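Local coordinates for glycosylation Associate Protein 1 (PDB 6OYC) that probably works in the accessory Sec system, where it would take part in the glycosylation and secretion of streptococcal surface proteins as part of a Gap123 complex, at residues A[334-337]-A[338-341]; A[325-329]-A[330-334]. One frame throughout, in Å; residues are numbered along the deposited sequence.

Contact 1 (A[334-337]-A[338-341])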
ATOM      1  N   LYS A 334     -19.342 -24.597  -5.997  1.00 46.15           N
ATOM      2  CA  LYS A 334     -20.619 -23.972  -6.330  1.00 47.77           C
ATOM      3  C   LYS A 334     -20.432 -22.846  -7.335  1.00 47.32           C
ATOM      4  O   LYS A 334     -21.291 -22.628  -8.200  1.00 48.61           O
ATOM      5  CB  LYS A 334     -21.304 -23.442  -5.065  1.00 50.00           C
ATOM      6  CG  LYS A 334     -22.078 -24.492  -4.265  1.00 56.10           C
ATOM      7  CD  LYS A 334     -21.822 -24.355  -2.762  1.00 59.70           C
ATOM      8  CE  LYS A 334     -23.096 -24.526  -1.941  1.00 65.62           C
ATOM      9  NZ  LYS A 334     -23.772 -25.831  -2.175  1.00 70.58           N
ATOM     10  N   SER A 335     -19.306 -22.133  -7.248  1.00 47.53           N
ATOM     11  CA  SER A 335     -19.065 -21.014  -8.156  1.00 45.44           C
ATOM     12  C   SER A 335     -18.791 -21.499  -9.575  1.00 41.11           C
ATOM     13  O   SER A 335     -19.348 -20.961 -10.532  1.00 43.20           O
ATOM     14  CB  SER A 335     -17.902 -20.161  -7.647  1.00 40.65           C
ATOM     15  OG  SER A 335     -18.224 -19.554  -6.408  1.00 45.05           O
ATOM     16  N   LEU A 336     -17.923 -22.503  -9.728  1.00 39.29           N
ATOM     17  CA  LEU A 336     -17.641 -23.052 -11.052  1.00 43.55           C
ATOM     18  C   LEU A 336     -18.909 -23.510 -11.749  1.00 47.57           C
ATOM     19  O   LEU A 336     -19.060 -23.331 -12.961  1.00 50.44           O
ATOM     20  CB  LEU A 336     -16.677 -24.226 -10.947  1.00 43.99           C
ATOM     21  CG  LEU A 336     -15.248 -23.883 -10.554  1.00 45.30           C
ATOM     22  CD1 LEU A 336     -14.434 -25.160 -10.599  1.00 45.35           C
ATOM     23  CD2 LEU A 336     -14.684 -22.821 -11.490  1.00 41.18           C
ATOM     24  N   THR A 337     -19.830 -24.113 -10.999  1.00 48.32           N
ATOM     25  CA  THR A 337     -21.051 -24.621 -11.609  1.00 47.30           C
ATOM     26  C   THR A 337     -21.831 -23.497 -12.270  1.00 47.81           C
ATOM     27  O   THR A 337     -22.258 -23.615 -13.426  1.00 46.82           O
ATOM     28  CB  THR A 337     -21.897 -25.333 -10.552  1.00 46.09           C
ATOM     29  OG1 THR A 337     -21.239 -26.543 -10.173  1.00 45.29           O
ATOM     30  CG2 THR A 337     -23.269 -25.668 -11.092  1.00 47.18           C
ATOM     31  N   SER A 338     -22.000 -22.380 -11.565  1.00 44.65           N
ATOM     32  CA  SER A 338     -22.774 -21.292 -12.145  1.00 45.48           C
ATOM     33  C   SER A 338     -22.009 -20.604 -13.262  1.00 49.28           C
ATOM     34  O   SER A 338     -22.617 -20.155 -14.243  1.00 47.82           O
ATOM     35  CB  SER A 338     -23.168 -20.287 -11.066  1.00 42.62           C
ATOM     36  OG  SER A 338     -24.273 -20.759 -10.318  1.00 48.36           O
ATOM     37  N   LEU A 339     -20.680 -20.518 -13.139  1.00 45.06           N
ATOM     38  CA  LEU A 339     -19.889 -19.875 -14.185  1.00 47.19           C
ATOM     39  C   LEU A 339     -19.980 -20.656 -15.487  1.00 49.55           C
ATOM     40  O   LEU A 339     -20.110 -20.061 -16.564  1.00 48.60           O
ATOM     41  CB  LEU A 339     -18.427 -19.729 -13.747  1.00 44.62           C
ATOM     42  CG  LEU A 339     -18.103 -18.720 -12.627  1.00 41.93           C
ATOM     43  CD1 LEU A 339     -16.661 -18.894 -12.131  1.00 36.55           C
ATOM     44  CD2 LEU A 339     -18.372 -17.288 -13.057  1.00 37.94           C
ATOM     45  N   TYR A 340     -19.910 -21.989 -15.398  1.00 50.64           N
ATOM     46  CA  TYR A 340     -20.150 -22.851 -16.552  1.00 53.85           C
ATOM     47  C   TYR A 340     -21.482 -22.524 -17.226  1.00 52.26           C
ATOM     48  O   TYR A 340     -21.539 -22.323 -18.445  1.00 53.72           O
ATOM     49  CB  TYR A 340     -20.100 -24.313 -16.107  1.00 56.81           C
ATOM     50  CG  TYR A 340     -20.112 -25.313 -17.245  1.00 61.89           C
ATOM     51  CD1 TYR A 340     -19.013 -25.453 -18.079  1.00 62.57           C
ATOM     52  CD2 TYR A 340     -21.217 -26.128 -17.474  1.00 60.67           C
ATOM     53  CE1 TYR A 340     -19.016 -26.367 -19.123  1.00 64.79           C
ATOM     54  CE2 TYR A 340     -21.225 -27.051 -18.506  1.00 64.75           C
ATOM     55  CZ  TYR A 340     -20.126 -27.158 -19.333  1.00 67.66           C
ATOM     56  OH  TYR A 340     -20.125 -28.064 -20.364  1.00 74.25           O
ATOM     57  N   LYS A 341     -22.556 -22.415 -16.440  1.00 49.06           N
ATOM     58  CA  LYS A 341     -23.882 -22.197 -17.016  1.00 50.16           C
ATOM     59  C   LYS A 341     -23.959 -20.881 -17.785  1.00 55.16           C
ATOM     60  O   LYS A 341     -24.447 -20.847 -18.923  1.00 57.69           O
ATOM     61  CB  LYS A 341     -24.946 -22.240 -15.919  1.00 51.54           C
ATOM     62  CG  LYS A 341     -25.407 -23.648 -15.542  1.00 52.45           C
ATOM     63  CD  LYS A 341     -26.770 -23.608 -14.868  1.00 56.40           C
ATOM     64  CE  LYS A 341     -26.750 -24.324 -13.514  1.00 65.49           C
ATOM     65  NZ  LYS A 341     -26.542 -25.801 -13.613  1.00 66.75           N
TER
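Leu-336 and Tyr-340 are joined by a short and nearly linear backbone bond of this helical stretch: Tyr-340 N gives its hydrogen to Leu-336 O over 2.9 Å, at an N-H...O angle of 172°. One residue earlier, Leu-339 N reaches Ser-335 O at 3.0 Å. The flanking bonds are longer, with Lys-341 N at 3.3 Å from Thr-337 O and a weak one from Ser-338 N to Lys-334 O at 3.4 Å. All four are i to i+4 bonds of helix 329-344.

The apolar part is carried by two leucines three residues apart. Leu-336 CD2 and Leu-339 CD1 meet end to end at 4.4 Å, a loose touch; both side chains also pack on Phe-353 of strand 349-354. Leu-339 CG lies beside its own backbone N (chi1 -70°), and this turns it back over the preceding turn, where it sits 3.3 Å from Ser-335 O. That carbonyl oxygen therefore accepts the amide of Leu-339 and is covered by the same residue's side chain.

On another flank Thr-337 and Lys-341 run alongside each other, pointing the same way. The methyl CG2 of Thr-337 comes within 4.1 Å of Lys-341 NZ, because the lysine chain bends at its last two torsions. The small hydroxyls find acceptors beyond this pairing: Ser-335 OG is hydrogen-bonded to Glu-331 O one turn back, and Ser-338 OG to Glu-474 of helix 473-481.

The chemistry implies an amphipathic stretch of helix: the leucines face strand 349-354 and the neighbouring helices, while buried serines satisfy their hydroxyls either on the helix itself or on a neighbouring helix, and the Thr-337 and Lys-341 flank is more open.

Contact 2 (A[325-329]-A[330-334])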
ATOM      1  N   ASP A 325      -9.658 -15.774  -3.081  1.00 36.70           N
ATOM      2  CA  ASP A 325      -9.196 -15.796  -1.694  1.00 40.12           C
ATOM      3  C   ASP A 325     -10.353 -15.891  -0.700  1.00 40.37           C
ATOM      4  O   ASP A 325     -11.429 -15.323  -0.898  1.00 40.64           O
ATOM      5  CB  ASP A 325      -8.378 -14.539  -1.381  1.00 36.82           C
ATOM      6  CG  ASP A 325      -7.091 -14.484  -2.163  1.00 41.11           C
ATOM      7  OD1 ASP A 325      -6.445 -15.543  -2.348  1.00 51.18           O
ATOM      8  OD2 ASP A 325      -6.740 -13.390  -2.626  1.00 40.81           O
ATOM      9  N   ARG A 326     -10.089 -16.592   0.399  1.00 40.98           N
ATOM     10  CA  ARG A 326     -10.997 -16.830   1.517  1.00 41.96           C
ATOM     11  C   ARG A 326     -12.203 -17.668   1.139  1.00 42.08           C
ATOM     12  O   ARG A 326     -13.101 -17.836   1.965  1.00 48.35           O
ATOM     13  CB  ARG A 326     -11.491 -15.534   2.165  1.00 40.26           C
ATOM     14  CG  ARG A 326     -10.412 -14.550   2.545  1.00 41.90           C
ATOM     15  CD  ARG A 326     -11.092 -13.266   2.999  1.00 41.99           C
ATOM     16  NE  ARG A 326     -10.150 -12.236   3.413  1.00 42.41           N
ATOM     17  CZ  ARG A 326      -9.534 -12.226   4.587  1.00 47.15           C
ATOM     18  NH1 ARG A 326      -9.768 -13.199   5.466  1.00 46.16           N
ATOM     19  NH2 ARG A 326      -8.688 -11.242   4.879  1.00 49.91           N
ATOM     20  N   LEU A 327     -12.277 -18.171  -0.088  1.00 39.91           N
ATOM     21  CA  LEU A 327     -13.362 -19.066  -0.464  1.00 38.72           C
ATOM     22  C   LEU A 327     -12.984 -20.499  -0.126  1.00 39.90           C
ATOM     23  O   LEU A 327     -11.858 -20.936  -0.390  1.00 39.55           O
ATOM     24  CB  LEU A 327     -13.687 -18.951  -1.952  1.00 38.33           C
ATOM     25  CG  LEU A 327     -14.195 -17.585  -2.400  1.00 39.71           C
ATOM     26  CD1 LEU A 327     -14.504 -17.593  -3.886  1.00 34.84           C
ATOM     27  CD2 LEU A 327     -15.405 -17.175  -1.577  1.00 38.23           C
ATOM     28  N   SER A 328     -13.925 -21.220   0.479  1.00 38.75           N
ATOM     29  CA  SER A 328     -13.719 -22.637   0.730  1.00 42.36           C
ATOM     30  C   SER A 328     -13.834 -23.427  -0.571  1.00 44.08           C
ATOM     31  O   SER A 328     -14.404 -22.961  -1.566  1.00 43.41           O
ATOM     32  CB  SER A 328     -14.744 -23.162   1.730  1.00 41.64           C
ATOM     33  OG  SER A 328     -16.022 -23.130   1.137  1.00 45.56           O
ATOM     34  N   HIS A 329     -13.303 -24.652  -0.547  1.00 43.97           N
ATOM     35  CA  HIS A 329     -13.354 -25.505  -1.730  1.00 45.86           C
ATOM     36  C   HIS A 329     -14.780 -25.701  -2.223  1.00 44.97           C
ATOM     37  O   HIS A 329     -15.038 -25.627  -3.431  1.00 47.63           O
ATOM     38  CB  HIS A 329     -12.688 -26.847  -1.439  1.00 48.33           C
ATOM     39  CG  HIS A 329     -11.197 -26.771  -1.387  1.00 47.70           C
ATOM     40  ND1 HIS A 329     -10.397 -27.877  -1.189  1.00 55.43           N
ATOM     41  CD2 HIS A 329     -10.355 -25.716  -1.505  1.00 52.89           C
ATOM     42  CE1 HIS A 329      -9.129 -27.506  -1.181  1.00 52.09           C
ATOM     43  NE2 HIS A 329      -9.074 -26.199  -1.373  1.00 54.56           N
ATOM     44  N   LYS A 330     -15.728 -25.927  -1.309  1.00 43.91           N
ATOM     45  CA  LYS A 330     -17.116 -26.111  -1.731  1.00 48.55           C
ATOM     46  C   LYS A 330     -17.692 -24.834  -2.329  1.00 43.25           C
ATOM     47  O   LYS A 330     -18.527 -24.898  -3.237  1.00 46.97           O
ATOM     48  CB  LYS A 330     -17.978 -26.610  -0.561  1.00 53.21           C
ATOM     49  CG  LYS A 330     -18.268 -25.584   0.546  1.00 67.89           C
ATOM     50  CD  LYS A 330     -17.462 -25.862   1.841  1.00 71.96           C
ATOM     51  CE  LYS A 330     -17.817 -24.885   2.972  1.00 65.45           C
ATOM     52  NZ  LYS A 330     -16.966 -25.140   4.135  1.00 70.46           N
ATOM     53  N   GLU A 331     -17.251 -23.673  -1.856  1.00 45.36           N
ATOM     54  CA  GLU A 331     -17.685 -22.422  -2.466  1.00 44.50           C
ATOM     55  C   GLU A 331     -17.082 -22.245  -3.852  1.00 42.79           C
ATOM     56  O   GLU A 331     -17.722 -21.668  -4.735  1.00 40.67           O
ATOM     57  CB  GLU A 331     -17.318 -21.247  -1.564  1.00 43.39           C
ATOM     58  CG  GLU A 331     -18.200 -21.151  -0.341  1.00 43.14           C
ATOM     59  CD  GLU A 331     -17.604 -20.301   0.762  1.00 49.63           C
ATOM     60  OE1 GLU A 331     -16.399 -19.947   0.696  1.00 46.15           O
ATOM     61  OE2 GLU A 331     -18.354 -19.999   1.712  1.00 59.20           O
ATOM     62  N   LEU A 332     -15.859 -22.732  -4.068  1.00 41.47           N
ATOM     63  CA  LEU A 332     -15.318 -22.708  -5.419  1.00 43.21           C
ATOM     64  C   LEU A 332     -16.110 -23.637  -6.316  1.00 41.99           C
ATOM     65  O   LEU A 332     -16.441 -23.285  -7.457  1.00 41.64           O
ATOM     66  CB  LEU A 332     -13.835 -23.083  -5.409  1.00 41.13           C
ATOM     67  CG  LEU A 332     -12.979 -22.044  -4.680  1.00 40.68           C
ATOM     68  CD1 LEU A 332     -11.516 -22.468  -4.550  1.00 42.57           C
ATOM     69  CD2 LEU A 332     -13.110 -20.679  -5.344  1.00 38.20           C
ATOM     70  N   GLN A 333     -16.448 -24.818  -5.801  1.00 44.64           N
ATOM     71  CA  GLN A 333     -17.266 -25.753  -6.557  1.00 44.69           C
ATOM     72  C   GLN A 333     -18.580 -25.104  -6.969  1.00 44.68           C
ATOM     73  O   GLN A 333     -18.904 -25.030  -8.162  1.00 47.70           O
ATOM     74  CB  GLN A 333     -17.505 -27.010  -5.726  1.00 49.72           C
ATOM     75  CG  GLN A 333     -16.441 -28.070  -5.888  1.00 55.30           C
ATOM     76  CD  GLN A 333     -17.016 -29.479  -5.799  1.00 72.70           C
ATOM     77  OE1 GLN A 333     -18.237 -29.654  -5.716  1.00 79.02           O
ATOM     78  NE2 GLN A 333     -16.142 -30.489  -5.813  1.00 70.05           N
ATOM     79  N   LYS A 334     -19.342 -24.597  -5.997  1.00 46.15           N
ATOM     80  CA  LYS A 334     -20.619 -23.972  -6.330  1.00 47.77           C
ATOM     81  C   LYS A 334     -20.432 -22.846  -7.335  1.00 47.32           C
ATOM     82  O   LYS A 334     -21.291 -22.628  -8.200  1.00 48.61           O
ATOM     83  CB  LYS A 334     -21.304 -23.442  -5.065  1.00 50.00           C
ATOM     84  CG  LYS A 334     -22.078 -24.492  -4.265  1.00 56.10           C
ATOM     85  CD  LYS A 334     -21.822 -24.355  -2.762  1.00 59.70           C
ATOM     86  CE  LYS A 334     -23.096 -24.526  -1.941  1.00 65.62           C
ATOM     87  NZ  LYS A 334     -23.772 -25.831  -2.175  1.00 70.58           N
TER
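A capping box starts helix 329-344, with Ser-328 as the N-cap and Glu-331 as its partner three residues on. The exchange is reciprocal. Glu-331 N donates to Ser-328 OG at 3.3 Å, and Ser-328 N donates to Glu-331 OE1 at 2.8 Å with an N-H...O angle of 161°. The amide meets that oxygen from above the carboxylate, 36° out of its plane. Ser-328 OG stands between its backbone N and carbonyl carbon (chi1 67°), which sets it over the first turn; the glutamate reaches back to the serine amide. A carboxylate at this end of a helix would probably be favoured by the helix dipole.

Behind the box the ordinary helical ladder begins: Leu-332 N to Ser-328 O at 2.9 Å, then Gln-333 N to His-329 O at the same length of 2.9 Å.

Lys-330 wraps its aliphatic chain round the serine hydroxyl. A bend at chi2 lays the chain along Ser-328, bringing CE to 3.1 Å from Ser-328 OG. Leu-327, the residue before the cap, aims its side chain at the helix. Its CD1 packs on Leu-332 CD2 at 3.7 Å, and its CD2 lies 3.7 Å from Glu-331 OE1, the leucine and glutamate crossing at about a right angle. The leucine pair, five residues apart and bracketing the box, is a hydrophobic staple, N' to N4.

In the fold, this is the turn from strand 318-323 into the helix of a beta-alpha-beta unit. Asp-325 OD2 accepts a hydrogen bond from Tyr-356 N just past strand 349-354, His-329 stacks on Tyr-369 of helix 360-375, and Leu-327 touches Ser-431 in the loop after strand 426-428.

Both contacts belong to helix 329-344 and share Lys-334, their centres about 11 Å apart. Contact 2 is a surface contact at the helix's start, where side chains supply bonds that the first turn cannot make for itself, and polar groups do most of the work. Contact 1 lies further along and is partly buried; there all the hydrogen bonds across the segments are backbone ones, whereas contact 2 adds the side-chain bonds of the cap. The side chains of contact 1 serve instead to join the helix to strand 349-354 and to helices 360-375 and 473-481. A weak bond from Thr-337 OG1 to Gln-333 O runs between the two contacts.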